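PDB 5T5I: tungsten-containing formylmethanofuran dehydrogenase 2 subunit C from Methanothermobacter wolfeii, which probably serves as a beta-helical subunit of the enzyme complex that fixes carbon dioxide on methanofuran as formylmethanofuran, the opening step of methanogenesis. Local coordinates for residues 44-47 with 48-52; 111-114 with 115-119; 183-187 with 188-192; 156-159 with 160-164. All blocks are in the same frame, centred on the assembly; numbering follows the deposited sequence.

How the contacts relate
From the N terminus the chain meets contact 1 first, where a tight turn closes the short connection from strand 44-47 to strand 52-56, at one end of the molecule. Contacts 2 and 4 follow in the beta-helix, each in the loop between two successive parallel strands, 106-109 to 125-128 and 151-154 to 170-173. Contact 3 comes last, where the chain turns into strand 187-192. None nests inside another; all four lie in series. Contacts 3 and 4 touch, through Ile183 on Glu161 and Glu164 and through Ile190 on Ile162. Contact 2 does not touch contact 4; their nearest atoms are about 6 Å apart, while contacts 1 and 3 lie on opposite sides of the chain's centre.

Contact 1: 44-47 with 48-52; sequences EVVK and LGDFF
A tight turn at the end of strand 44-47 brings Lys47 and Asp50 together, and two hydrogen bonds running in opposite directions close it. Asp50 N donates to Lys47 O over 3.0 Å, the bond that turns the backbone, and in return the carboxylate of Asp50 reaches back to the strand: Lys47 N donates a hydrogen bond to Asp50 OD2 at 3.2 Å, nearly straight at 163°. The N-H comes down on the carboxylate from well above its plane. With CG anti to its own carbonyl carbon (chi1 -66°), Asp50 swings its acid group back over the strand end, where OD2 also rests against Val46 CB at 3.5 Å. The Lys47 side chain passes the same acid at a slant, its CE 3.9 Å from Asp50 OD1. The two charged ends do not meet, although their opposite signs would still favour the approach. Beyond Asp50 the turn continues with Phe51 N bonded to Leu48 O. Strand 38-41 lies alongside through a backbone bond between Val46 and Ile39, and His41 meets the Phe51 ring edge-to-face. The Val46 and Phe51 side chains cross at about a right angle, and methyl CG2 of Val46 approaches the ring obliquely, 4.0 Å from Phe51 CE2.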
ATOM      1  N   GLU C  44     -34.496  43.428  25.185  1.00 33.10           N
ATOM      2  CA  GLU C  44     -35.483  44.513  25.231  1.00 35.11           C
ATOM      3  C   GLU C  44     -36.624  44.223  24.264  1.00 37.47           C
ATOM      4  O   GLU C  44     -36.388  43.683  23.182  1.00 35.38           O
ATOM      5  CB  GLU C  44     -34.863  45.851  24.806  1.00 37.36           C
ATOM      6  CG  GLU C  44     -33.930  46.464  25.835  1.00 55.13           C
ATOM      7  CD  GLU C  44     -33.404  47.837  25.455  1.00 86.02           C
ATOM      8  OE1 GLU C  44     -33.804  48.367  24.391  1.00 79.69           O
ATOM      9  OE2 GLU C  44     -32.578  48.383  26.224  1.00 84.93           O
ATOM     10  N   VAL C  45     -37.847  44.626  24.648  1.00 33.53           N
ATOM     11  CA  VAL C  45     -39.045  44.525  23.823  1.00 33.71           C
ATOM     12  C   VAL C  45     -39.125  45.873  23.075  1.00 37.33           C
ATOM     13  O   VAL C  45     -39.042  46.924  23.711  1.00 35.94           O
ATOM     14  CB  VAL C  45     -40.322  44.288  24.685  1.00 38.78           C
ATOM     15  CG1 VAL C  45     -41.578  44.244  23.816  1.00 39.50           C
ATOM     16  CG2 VAL C  45     -40.215  43.007  25.505  1.00 38.44           C
ATOM     17  N   VAL C  46     -39.267  45.843  21.741  1.00 33.30           N
ATOM     18  CA  VAL C  46     -39.374  47.060  20.917  1.00 33.47           C
ATOM     19  C   VAL C  46     -40.589  46.937  20.012  1.00 36.97           C
ATOM     20  O   VAL C  46     -41.219  45.891  19.973  1.00 35.55           O
ATOM     21  CB  VAL C  46     -38.072  47.358  20.106  1.00 37.11           C
ATOM     22  CG1 VAL C  46     -36.892  47.605  21.035  1.00 36.90           C
ATOM     23  CG2 VAL C  46     -37.756  46.248  19.099  1.00 36.19           C
ATOM     24  N   LYS C  47     -40.910  48.006  19.287  1.00 35.48           N
ATOM     25  CA  LYS C  47     -42.040  48.043  18.350  1.00 35.76           C
ATOM     26  C   LYS C  47     -41.560  47.711  16.947  1.00 38.82           C
ATOM     27  O   LYS C  47     -40.452  48.099  16.572  1.00 38.65           O
ATOM     28  CB  LYS C  47     -42.686  49.439  18.356  1.00 40.21           C
ATOM     29  CG  LYS C  47     -43.421  49.749  19.653  1.00 54.49           C
ATOM     30  CD  LYS C  47     -44.023  51.149  19.657  1.00 68.40           C
ATOM     31  CE  LYS C  47     -42.989  52.252  19.713  1.00 83.26           C
ATOM     32  NZ  LYS C  47     -43.463  53.423  20.503  1.00 95.73           N
ATOM     33  N   LEU C  48     -42.408  47.050  16.147  1.00 35.09           N
ATOM     34  CA  LEU C  48     -42.093  46.716  14.751  1.00 35.02           C
ATOM     35  C   LEU C  48     -41.705  47.978  13.971  1.00 38.70           C
ATOM     36  O   LEU C  48     -40.741  47.950  13.216  1.00 37.75           O
ATOM     37  CB  LEU C  48     -43.302  46.014  14.091  1.00 35.72           C
ATOM     38  CG  LEU C  48     -43.139  45.494  12.658  1.00 40.90           C
ATOM     39  CD1 LEU C  48     -42.070  44.424  12.562  1.00 41.29           C
ATOM     40  CD2 LEU C  48     -44.422  44.888  12.169  1.00 43.90           C
ATOM     41  N   GLY C  49     -42.410  49.084  14.236  1.00 37.09           N
ATOM     42  CA  GLY C  49     -42.165  50.389  13.622  1.00 37.72           C
ATOM     43  C   GLY C  49     -40.791  50.986  13.890  1.00 40.88           C
ATOM     44  O   GLY C  49     -40.343  51.848  13.131  1.00 39.77           O
ATOM     45  N   ASP C  50     -40.112  50.556  14.972  1.00 37.84           N
ATOM     46  CA  ASP C  50     -38.752  51.018  15.291  1.00 37.09           C
ATOM     47  C   ASP C  50     -37.728  50.500  14.272  1.00 40.27           C
ATOM     48  O   ASP C  50     -36.673  51.109  14.132  1.00 40.00           O
ATOM     49  CB  ASP C  50     -38.309  50.563  16.704  1.00 38.64           C
ATOM     50  CG  ASP C  50     -39.074  51.176  17.868  1.00 51.72           C
ATOM     51  OD1 ASP C  50     -39.598  52.301  17.709  1.00 53.18           O
ATOM     52  OD2 ASP C  50     -39.089  50.559  18.965  1.00 55.35           O
ATOM     53  N   PHE C  51     -38.007  49.363  13.595  1.00 37.04           N
ATOM     54  CA  PHE C  51     -37.070  48.745  12.646  1.00 35.27           C
ATOM     55  C   PHE C  51     -37.627  48.536  11.234  1.00 38.12           C
ATOM     56  O   PHE C  51     -36.888  48.062  10.365  1.00 35.97           O
ATOM     57  CB  PHE C  51     -36.560  47.424  13.246  1.00 35.53           C
ATOM     58  CG  PHE C  51     -35.570  47.663  14.356  1.00 36.39           C
ATOM     59  CD1 PHE C  51     -34.229  47.885  14.075  1.00 39.00           C
ATOM     60  CD2 PHE C  51     -35.986  47.725  15.680  1.00 37.41           C
ATOM     61  CE1 PHE C  51     -33.312  48.117  15.105  1.00 39.57           C
ATOM     62  CE2 PHE C  51     -35.067  47.957  16.706  1.00 39.52           C
ATOM     63  CZ  PHE C  51     -33.736  48.135  16.413  1.00 37.82           C
ATOM     64  N   PHE C  52     -38.895  48.925  10.975  1.00 35.17           N
ATOM     65  CA  PHE C  52     -39.511  48.798   9.655  1.00 34.92           C
ATOM     66  C   PHE C  52     -40.443  49.953   9.368  1.00 41.14           C
ATOM     67  O   PHE C  52     -41.197  50.353  10.257  1.00 40.93           O
ATOM     68  CB  PHE C  52     -40.363  47.516   9.553  1.00 35.39           C
ATOM     69  CG  PHE C  52     -39.582  46.231   9.673  1.00 34.13           C
ATOM     70  CD1 PHE C  52     -39.333  45.663  10.913  1.00 35.16           C
ATOM     71  CD2 PHE C  52     -39.092  45.597   8.547  1.00 34.74           C
ATOM     72  CE1 PHE C  52     -38.590  44.489  11.023  1.00 35.42           C
ATOM     73  CE2 PHE C  52     -38.344  44.432   8.656  1.00 36.31           C
ATOM     74  CZ  PHE C  52     -38.082  43.892   9.893  1.00 34.40           C
TER

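Contact 2: 111-114 with 115-119; sequences GNAG and SWAGQ
Gly114 O and Ala117 N stand 4.0 Å apart where the chain bends, too far for a direct bond, and a water fills the gap before a type II turn runs on from Trp116 to Gln119. This bend belongs to one coil of the beta-helix, in the loop between strands 106-109 and 125-128. The water donates to Gly114 O at 2.8 Å and accepts from Ala117 N at 3.1 Å, giving both backbone groups a partner. Trp116 takes a left-handed backbone (phi 69°), and Gly118 does so again at the turn's third position; Gln119 N closes that turn on Trp116 O at 3.1 Å. On the inner side the methyls of Ala113 and Ala117 face each other, CB to CB 4.5 Å, and both also lean on Ile128 of the next strand. The Trp116 indole heads the other way, its ring nearly parallel to those of Tyr97 and Tyr135 in the neighbouring coils. Ser115 OG bonds to Asp134 N and to Ser94 of the fwdD subunit, which places this bend at a subunit interface. Ser115 CB lies over one face of the Trp116 ring, 3.5 Å above its plane and shifted toward the rim.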
ATOM      1  N   GLY C 111     -33.536  35.419  -0.965  1.00 32.91           N
ATOM      2  CA  GLY C 111     -32.125  35.238  -0.653  1.00 32.37           C
ATOM      3  C   GLY C 111     -31.870  33.945   0.092  1.00 33.94           C
ATOM      4  O   GLY C 111     -32.521  32.929  -0.175  1.00 33.91           O
ATOM      5  N   ASN C 112     -30.938  33.982   1.054  1.00 31.04           N
ATOM      6  CA  ASN C 112     -30.580  32.829   1.883  1.00 29.70           C
ATOM      7  C   ASN C 112     -31.376  32.791   3.192  1.00 32.04           C
ATOM      8  O   ASN C 112     -31.933  33.804   3.617  1.00 30.29           O
ATOM      9  CB  ASN C 112     -29.084  32.842   2.211  1.00 31.73           C
ATOM     10  CG  ASN C 112     -28.205  32.995   0.997  1.00 40.67           C
ATOM     11  OD1 ASN C 112     -28.387  32.300  -0.008  1.00 28.75           O
ATOM     12  ND2 ASN C 112     -27.276  33.944   1.032  1.00 32.18           N
ATOM     13  N   ALA C 113     -31.418  31.607   3.831  1.00 27.20           N
ATOM     14  CA  ALA C 113     -32.067  31.398   5.129  1.00 25.95           C
ATOM     15  C   ALA C 113     -31.085  30.742   6.101  1.00 29.62           C
ATOM     16  O   ALA C 113     -30.254  29.932   5.695  1.00 28.70           O
ATOM     17  CB  ALA C 113     -33.294  30.513   4.980  1.00 26.47           C
ATOM     18  N   GLY C 114     -31.212  31.079   7.375  1.00 26.79           N
ATOM     19  CA  GLY C 114     -30.384  30.509   8.431  1.00 25.64           C
ATOM     20  C   GLY C 114     -30.832  29.112   8.796  1.00 27.52           C
ATOM     21  O   GLY C 114     -31.721  28.541   8.145  1.00 26.08           O
ATOM     22  N   SER C 115     -30.242  28.561   9.865  1.00 23.18           N
ATOM     23  CA  SER C 115     -30.588  27.224  10.332  1.00 22.79           C
ATOM     24  C   SER C 115     -32.016  27.152  10.873  1.00 23.61           C
ATOM     25  O   SER C 115     -32.598  28.170  11.248  1.00 21.85           O
ATOM     26  CB  SER C 115     -29.603  26.752  11.402  1.00 25.71           C
ATOM     27  OG  SER C 115     -28.297  26.707  10.859  1.00 27.94           O
ATOM     28  N   TRP C 116     -32.586  25.940  10.867  1.00 22.59           N
ATOM     29  CA  TRP C 116     -33.940  25.641  11.377  1.00 22.08           C
ATOM     30  C   TRP C 116     -35.077  26.242  10.531  1.00 24.13           C
ATOM     31  O   TRP C 116     -36.171  26.483  11.039  1.00 24.50           O
ATOM     32  CB  TRP C 116     -34.084  26.008  12.864  1.00 20.80           C
ATOM     33  CG  TRP C 116     -33.214  25.154  13.732  1.00 21.20           C
ATOM     34  CD1 TRP C 116     -33.355  23.818  13.965  1.00 23.63           C
ATOM     35  CD2 TRP C 116     -32.021  25.556  14.413  1.00 20.76           C
ATOM     36  NE1 TRP C 116     -32.309  23.356  14.728  1.00 21.95           N
ATOM     37  CE2 TRP C 116     -31.481  24.405  15.030  1.00 23.69           C
ATOM     38  CE3 TRP C 116     -31.355  26.780  14.570  1.00 21.69           C
ATOM     39  CZ2 TRP C 116     -30.308  24.445  15.802  1.00 23.48           C
ATOM     40  CZ3 TRP C 116     -30.175  26.809  15.302  1.00 22.89           C
ATOM     41  CH2 TRP C 116     -29.671  25.657  15.915  1.00 23.11           C
ATOM     42  N   ALA C 117     -34.862  26.380   9.222  1.00 23.56           N
ATOM     43  CA  ALA C 117     -35.921  26.828   8.319  1.00 22.78           C
ATOM     44  C   ALA C 117     -36.959  25.705   8.285  1.00 25.56           C
ATOM     45  O   ALA C 117     -36.607  24.555   8.038  1.00 24.33           O
ATOM     46  CB  ALA C 117     -35.369  27.075   6.924  1.00 24.20           C
ATOM     47  N   GLY C 118     -38.202  26.018   8.616  1.00 22.72           N
ATOM     48  CA  GLY C 118     -39.252  25.000   8.654  1.00 22.66           C
ATOM     49  C   GLY C 118     -39.117  23.961   9.758  1.00 25.28           C
ATOM     50  O   GLY C 118     -39.692  22.878   9.651  1.00 23.78           O
ATOM     51  N   GLN C 119     -38.394  24.267  10.849  1.00 24.05           N
ATOM     52  CA  GLN C 119     -38.293  23.339  11.991  1.00 23.63           C
ATOM     53  C   GLN C 119     -39.708  23.021  12.491  1.00 27.29           C
ATOM     54  O   GLN C 119     -40.534  23.935  12.577  1.00 26.62           O
ATOM     55  CB  GLN C 119     -37.491  23.977  13.123  1.00 25.37           C
ATOM     56  CG  GLN C 119     -37.397  23.128  14.422  1.00 23.83           C
ATOM     57  CD  GLN C 119     -36.651  23.889  15.490  1.00 33.81           C
ATOM     58  OE1 GLN C 119     -36.835  25.094  15.645  1.00 25.90           O
ATOM     59  NE2 GLN C 119     -35.737  23.237  16.201  1.00 26.17           N
TER
HETATM   60  O   HOH W   1     -32.270  25.908   7.525  1.00 24.18           O

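Contact 3: 183-187 with 188-192; sequences IHMNN and GLIII
Met185 CE lies against the backbone carbonyl of Gly188, 3.3 Å from Gly188 O, and the same methyl group is 3.9 Å from Ile190 CD1. The thioether takes part as well, with Met185 SD 4.0 Å from Ile190 CD1, and the two side chains slide past each other in opposite directions. Met185 reaches this far because its chain is extended: CG is anti to the backbone N (chi1 176°) and the chain runs on extended from there. Its thioether thereby spans the bend at which the loop enters strand 187-192, one of the parallel strands of the beta-helix. Gly188 sits at the bend with a positive phi of 112°, a backbone shape that suits glycine. On the outer side a water ties the bend together, donating to Asn187 OD1 at 2.6 Å and accepting from Gly188 N at 2.9 Å. Further out, Met185 packs on Ile209 of the next strand and Ile190 on Ile162 in the preceding coil. Before the bend, the His184 ring stacks on Tyr165, while its NE2 hydrogen-bonds to an acidic side chain of another protein chain.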
ATOM      1  N   ILE C 183     -31.104  12.130   8.923  1.00 21.71           N
ATOM      2  CA  ILE C 183     -30.662  11.523  10.194  1.00 21.39           C
ATOM      3  C   ILE C 183     -31.904  11.209  11.065  1.00 24.44           C
ATOM      4  O   ILE C 183     -32.743  12.079  11.251  1.00 22.93           O
ATOM      5  CB  ILE C 183     -29.636  12.423  10.946  1.00 24.72           C
ATOM      6  CG1 ILE C 183     -29.036  11.711  12.197  1.00 25.52           C
ATOM      7  CG2 ILE C 183     -30.225  13.792  11.326  1.00 24.95           C
ATOM      8  CD1 ILE C 183     -27.789  10.921  11.921  1.00 30.78           C
ATOM      9  N   HIS C 184     -32.040   9.961  11.542  1.00 22.77           N
ATOM     10  CA  HIS C 184     -33.194   9.526  12.376  1.00 21.52           C
ATOM     11  C   HIS C 184     -34.558   9.718  11.700  1.00 23.08           C
ATOM     12  O   HIS C 184     -35.559   9.779  12.391  1.00 22.89           O
ATOM     13  CB  HIS C 184     -33.210  10.224  13.754  1.00 21.65           C
ATOM     14  CG  HIS C 184     -32.178   9.760  14.710  1.00 23.75           C
ATOM     15  ND1 HIS C 184     -32.266   8.527  15.321  1.00 25.49           N
ATOM     16  CD2 HIS C 184     -31.116  10.422  15.199  1.00 24.65           C
ATOM     17  CE1 HIS C 184     -31.221   8.465  16.132  1.00 25.06           C
ATOM     18  NE2 HIS C 184     -30.520   9.601  16.097  1.00 24.99           N
ATOM     19  N   MET C 185     -34.626   9.738  10.362  1.00 21.00           N
ATOM     20  CA  MET C 185     -35.896   9.927   9.662  1.00 20.84           C
ATOM     21  C   MET C 185     -36.847   8.750   9.950  1.00 23.98           C
ATOM     22  O   MET C 185     -36.407   7.606   9.968  1.00 22.99           O
ATOM     23  CB  MET C 185     -35.603  10.040   8.141  1.00 23.77           C
ATOM     24  CG  MET C 185     -36.771  10.146   7.273  1.00 27.96           C
ATOM     25  SD  MET C 185     -36.175  10.254   5.553  1.00 31.47           S
ATOM     26  CE  MET C 185     -37.542  11.064   4.846  1.00 29.88           C
ATOM     27  N   ASN C 186     -38.129   9.058  10.215  1.00 21.72           N
ATOM     28  CA  ASN C 186     -39.191   8.073  10.447  1.00 22.41           C
ATOM     29  C   ASN C 186     -40.126   7.932   9.258  1.00 26.48           C
ATOM     30  O   ASN C 186     -40.600   6.833   8.991  1.00 26.12           O
ATOM     31  CB  ASN C 186     -40.034   8.458  11.672  1.00 27.18           C
ATOM     32  CG  ASN C 186     -39.368   8.165  12.971  1.00 46.43           C
ATOM     33  OD1 ASN C 186     -39.249   9.034  13.839  1.00 42.38           O
ATOM     34  ND2 ASN C 186     -39.080   6.896  13.194  1.00 38.69           N
ATOM     35  N   ASN C 187     -40.486   9.051   8.627  1.00 24.66           N
ATOM     36  CA  ASN C 187     -41.411   9.105   7.488  1.00 24.66           C
ATOM     37  C   ASN C 187     -41.151  10.386   6.709  1.00 27.97           C
ATOM     38  O   ASN C 187     -40.534  11.318   7.231  1.00 26.99           O
ATOM     39  CB  ASN C 187     -42.883   9.115   7.983  1.00 27.48           C
ATOM     40  CG  ASN C 187     -43.597   7.789   7.950  1.00 63.64           C
ATOM     41  OD1 ASN C 187     -44.326   7.483   7.007  1.00 64.07           O
ATOM     42  ND2 ASN C 187     -43.549   7.044   9.042  1.00 62.48           N
ATOM     43  N   GLY C 188     -41.668  10.431   5.490  1.00 25.65           N
ATOM     44  CA  GLY C 188     -41.532  11.578   4.605  1.00 26.27           C
ATOM     45  C   GLY C 188     -40.662  11.271   3.407  1.00 28.30           C
ATOM     46  O   GLY C 188     -40.252  10.121   3.192  1.00 27.01           O
ATOM     47  N   LEU C 189     -40.411  12.300   2.606  1.00 25.28           N
ATOM     48  CA  LEU C 189     -39.615  12.189   1.385  1.00 23.86           C
ATOM     49  C   LEU C 189     -38.596  13.326   1.323  1.00 26.98           C
ATOM     50  O   LEU C 189     -38.959  14.486   1.490  1.00 25.21           O
ATOM     51  CB  LEU C 189     -40.543  12.200   0.140  1.00 23.36           C
ATOM     52  CG  LEU C 189     -39.884  12.335  -1.234  1.00 26.78           C
ATOM     53  CD1 LEU C 189     -38.947  11.168  -1.529  1.00 25.70           C
ATOM     54  CD2 LEU C 189     -40.950  12.457  -2.342  1.00 30.02           C
ATOM     55  N   ILE C 190     -37.324  12.985   1.107  1.00 23.52           N
ATOM     56  CA  ILE C 190     -36.249  13.956   0.905  1.00 21.67           C
ATOM     57  C   ILE C 190     -35.680  13.693  -0.490  1.00 25.26           C
ATOM     58  O   ILE C 190     -35.249  12.570  -0.774  1.00 23.59           O
ATOM     59  CB  ILE C 190     -35.139  13.878   1.974  1.00 23.91           C
ATOM     60  CG1 ILE C 190     -35.702  14.228   3.370  1.00 23.43           C
ATOM     61  CG2 ILE C 190     -33.963  14.832   1.628  1.00 25.49           C
ATOM     62  CD1 ILE C 190     -34.784  13.818   4.528  1.00 23.12           C
ATOM     63  N   ILE C 191     -35.659  14.723  -1.350  1.00 22.89           N
ATOM     64  CA  ILE C 191     -35.045  14.626  -2.680  1.00 22.84           C
ATOM     65  C   ILE C 191     -33.851  15.602  -2.713  1.00 26.00           C
ATOM     66  O   ILE C 191     -34.038  16.795  -2.531  1.00 26.35           O
ATOM     67  CB  ILE C 191     -36.027  14.914  -3.847  1.00 25.74           C
ATOM     68  CG1 ILE C 191     -37.203  13.905  -3.852  1.00 26.75           C
ATOM     69  CG2 ILE C 191     -35.256  14.876  -5.195  1.00 26.69           C
ATOM     70  CD1 ILE C 191     -38.338  14.244  -4.825  1.00 32.01           C
ATOM     71  N   ILE C 192     -32.651  15.095  -2.983  1.00 24.44           N
ATOM     72  CA  ILE C 192     -31.435  15.911  -3.139  1.00 24.34           C
ATOM     73  C   ILE C 192     -31.036  15.815  -4.624  1.00 26.58           C
ATOM     74  O   ILE C 192     -30.651  14.744  -5.101  1.00 25.86           O
ATOM     75  CB  ILE C 192     -30.320  15.453  -2.154  1.00 26.64           C
ATOM     76  CG1 ILE C 192     -30.789  15.636  -0.673  1.00 26.86           C
ATOM     77  CG2 ILE C 192     -29.008  16.233  -2.399  1.00 26.29           C
ATOM     78  CD1 ILE C 192     -30.173  14.685   0.284  1.00 33.32           C
TER
HETATM   79  O   HOH W   2     -43.033   7.957   4.776  1.00 40.78           O

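Contact 4: 156-159 with 160-164; sequences GNAD and NEIGE
Asn160 OD1, lying beside the Asp159 carbonyl group, is gripped by two donors from the next coil, Asn178 ND2 and Ile179 N, while Asn160 N is held by Asp134 OD1 of the coil before. Two hydrogen bonds thus tie the amide oxygen to the coil that follows, and one ties the backbone N to the coil before, linking three successive coils of the beta-helix. A water sits on the inner side of the bend, donating to Asp159 O at 2.8 Å and accepting weakly from Ile162 N at 3.3 Å. Glu161 follows with a left-handed backbone (phi 55°) and opens a type II turn, Gly163 taking its third position and Glu164 N returning weakly to Glu161 O at 3.3 Å. Inside the coil the contact is apolar: the CG2 methyl of Ile162 meets Ala158 CB at 3.9 Å, and both side chains lean on Ile173. Ile162 has CG1 between the backbone N and the carbonyl carbon (chi1 68°), which leaves CG2 anti to the carbonyl carbon and against Ala158. The turn's outer face is acidic, with Glu161 OE1 and Glu164 OE2 each in a salt bridge to a basic side chain of another protein chain and Glu164 OE1 bonded to Ser139 OG of the calcium site. Such partners would probably keep both carboxylates ionised, so that charge pairing joins the outer side of the turn to another chain, while Ala158 and Ile162 make its inner side apolar.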
ATOM      1  N   GLY C 156     -30.850  26.565  -3.778  1.00 30.34           N
ATOM      2  CA  GLY C 156     -29.400  26.502  -3.639  1.00 30.07           C
ATOM      3  C   GLY C 156     -28.985  25.268  -2.859  1.00 30.01           C
ATOM      4  O   GLY C 156     -29.639  24.223  -2.936  1.00 27.47           O
ATOM      5  N   ASN C 157     -27.929  25.402  -2.063  1.00 27.09           N
ATOM      6  CA  ASN C 157     -27.393  24.335  -1.206  1.00 26.03           C
ATOM      7  C   ASN C 157     -27.923  24.418   0.214  1.00 29.38           C
ATOM      8  O   ASN C 157     -28.424  25.460   0.634  1.00 29.37           O
ATOM      9  CB  ASN C 157     -25.860  24.436  -1.146  1.00 26.06           C
ATOM     10  CG  ASN C 157     -25.211  24.395  -2.507  1.00 43.00           C
ATOM     11  OD1 ASN C 157     -25.593  23.601  -3.376  1.00 26.43           O
ATOM     12  ND2 ASN C 157     -24.245  25.260  -2.748  1.00 34.54           N
ATOM     13  N   ALA C 158     -27.788  23.312   0.971  1.00 25.64           N
ATOM     14  CA  ALA C 158     -28.112  23.254   2.403  1.00 23.90           C
ATOM     15  C   ALA C 158     -26.972  22.524   3.118  1.00 26.67           C
ATOM     16  O   ALA C 158     -26.095  21.964   2.453  1.00 25.43           O
ATOM     17  CB  ALA C 158     -29.455  22.589   2.659  1.00 24.35           C
ATOM     18  N   ASP C 159     -26.930  22.584   4.438  1.00 23.57           N
ATOM     19  CA  ASP C 159     -25.793  22.030   5.196  1.00 23.36           C
ATOM     20  C   ASP C 159     -26.076  20.663   5.850  1.00 26.48           C
ATOM     21  O   ASP C 159     -26.273  19.696   5.111  1.00 25.29           O
ATOM     22  CB  ASP C 159     -25.297  23.083   6.193  1.00 25.22           C
ATOM     23  CG  ASP C 159     -24.831  24.380   5.542  1.00 37.45           C
ATOM     24  OD1 ASP C 159     -24.323  24.325   4.397  1.00 39.35           O
ATOM     25  OD2 ASP C 159     -24.954  25.447   6.184  1.00 36.96           O
ATOM     26  N   ASN C 160     -26.014  20.539   7.197  1.00 24.10           N
ATOM     27  CA  ASN C 160     -26.163  19.253   7.871  1.00 23.45           C
ATOM     28  C   ASN C 160     -27.539  18.979   8.409  1.00 24.95           C
ATOM     29  O   ASN C 160     -28.272  19.895   8.770  1.00 24.35           O
ATOM     30  CB  ASN C 160     -25.201  19.153   9.061  1.00 21.64           C
ATOM     31  CG  ASN C 160     -23.738  19.062   8.721  1.00 33.89           C
ATOM     32  OD1 ASN C 160     -23.331  19.037   7.565  1.00 25.39           O
ATOM     33  ND2 ASN C 160     -22.920  18.908   9.738  1.00 28.67           N
ATOM     34  N   GLU C 161     -27.831  17.684   8.557  1.00 20.74           N
ATOM     35  CA  GLU C 161     -29.001  17.171   9.252  1.00 20.50           C
ATOM     36  C   GLU C 161     -30.339  17.704   8.735  1.00 24.76           C
ATOM     37  O   GLU C 161     -31.252  17.979   9.521  1.00 23.37           O
ATOM     38  CB  GLU C 161     -28.835  17.425  10.770  1.00 20.65           C
ATOM     39  CG  GLU C 161     -27.602  16.752  11.364  1.00 22.03           C
ATOM     40  CD  GLU C 161     -27.451  17.017  12.846  1.00 34.07           C
ATOM     41  OE1 GLU C 161     -28.116  16.325  13.652  1.00 25.40           O
ATOM     42  OE2 GLU C 161     -26.749  17.991  13.200  1.00 24.66           O
ATOM     43  N   ILE C 162     -30.480  17.815   7.402  1.00 22.37           N
ATOM     44  CA  ILE C 162     -31.757  18.241   6.862  1.00 23.58           C
ATOM     45  C   ILE C 162     -32.753  17.081   7.113  1.00 25.65           C
ATOM     46  O   ILE C 162     -32.373  15.904   7.066  1.00 25.61           O
ATOM     47  CB  ILE C 162     -31.707  18.669   5.358  1.00 28.66           C
ATOM     48  CG1 ILE C 162     -31.417  17.496   4.422  1.00 30.54           C
ATOM     49  CG2 ILE C 162     -30.701  19.825   5.103  1.00 27.67           C
ATOM     50  CD1 ILE C 162     -32.116  17.651   3.119  1.00 40.86           C
ATOM     51  N   GLY C 163     -33.970  17.421   7.478  1.00 21.83           N
ATOM     52  CA  GLY C 163     -34.996  16.431   7.791  1.00 22.22           C
ATOM     53  C   GLY C 163     -34.697  15.556   8.996  1.00 24.96           C
ATOM     54  O   GLY C 163     -35.126  14.401   9.056  1.00 24.52           O
ATOM     55  N   GLU C 164     -33.968  16.094   9.971  1.00 22.12           N
ATOM     56  CA  GLU C 164     -33.628  15.383  11.209  1.00 19.75           C
ATOM     57  C   GLU C 164     -34.913  14.978  11.965  1.00 23.14           C
ATOM     58  O   GLU C 164     -35.758  15.827  12.224  1.00 22.65           O
ATOM     59  CB  GLU C 164     -32.706  16.276  12.063  1.00 20.56           C
ATOM     60  CG  GLU C 164     -32.324  15.727  13.437  1.00 24.36           C
ATOM     61  CD  GLU C 164     -32.919  16.444  14.632  1.00 35.09           C
ATOM     62  OE1 GLU C 164     -33.869  17.234  14.445  1.00 29.25           O
ATOM     63  OE2 GLU C 164     -32.522  16.122  15.774  1.00 30.00           O
TER
HETATM   64  O   HOH W   3     -27.837  17.376   5.404  1.00 22.46           O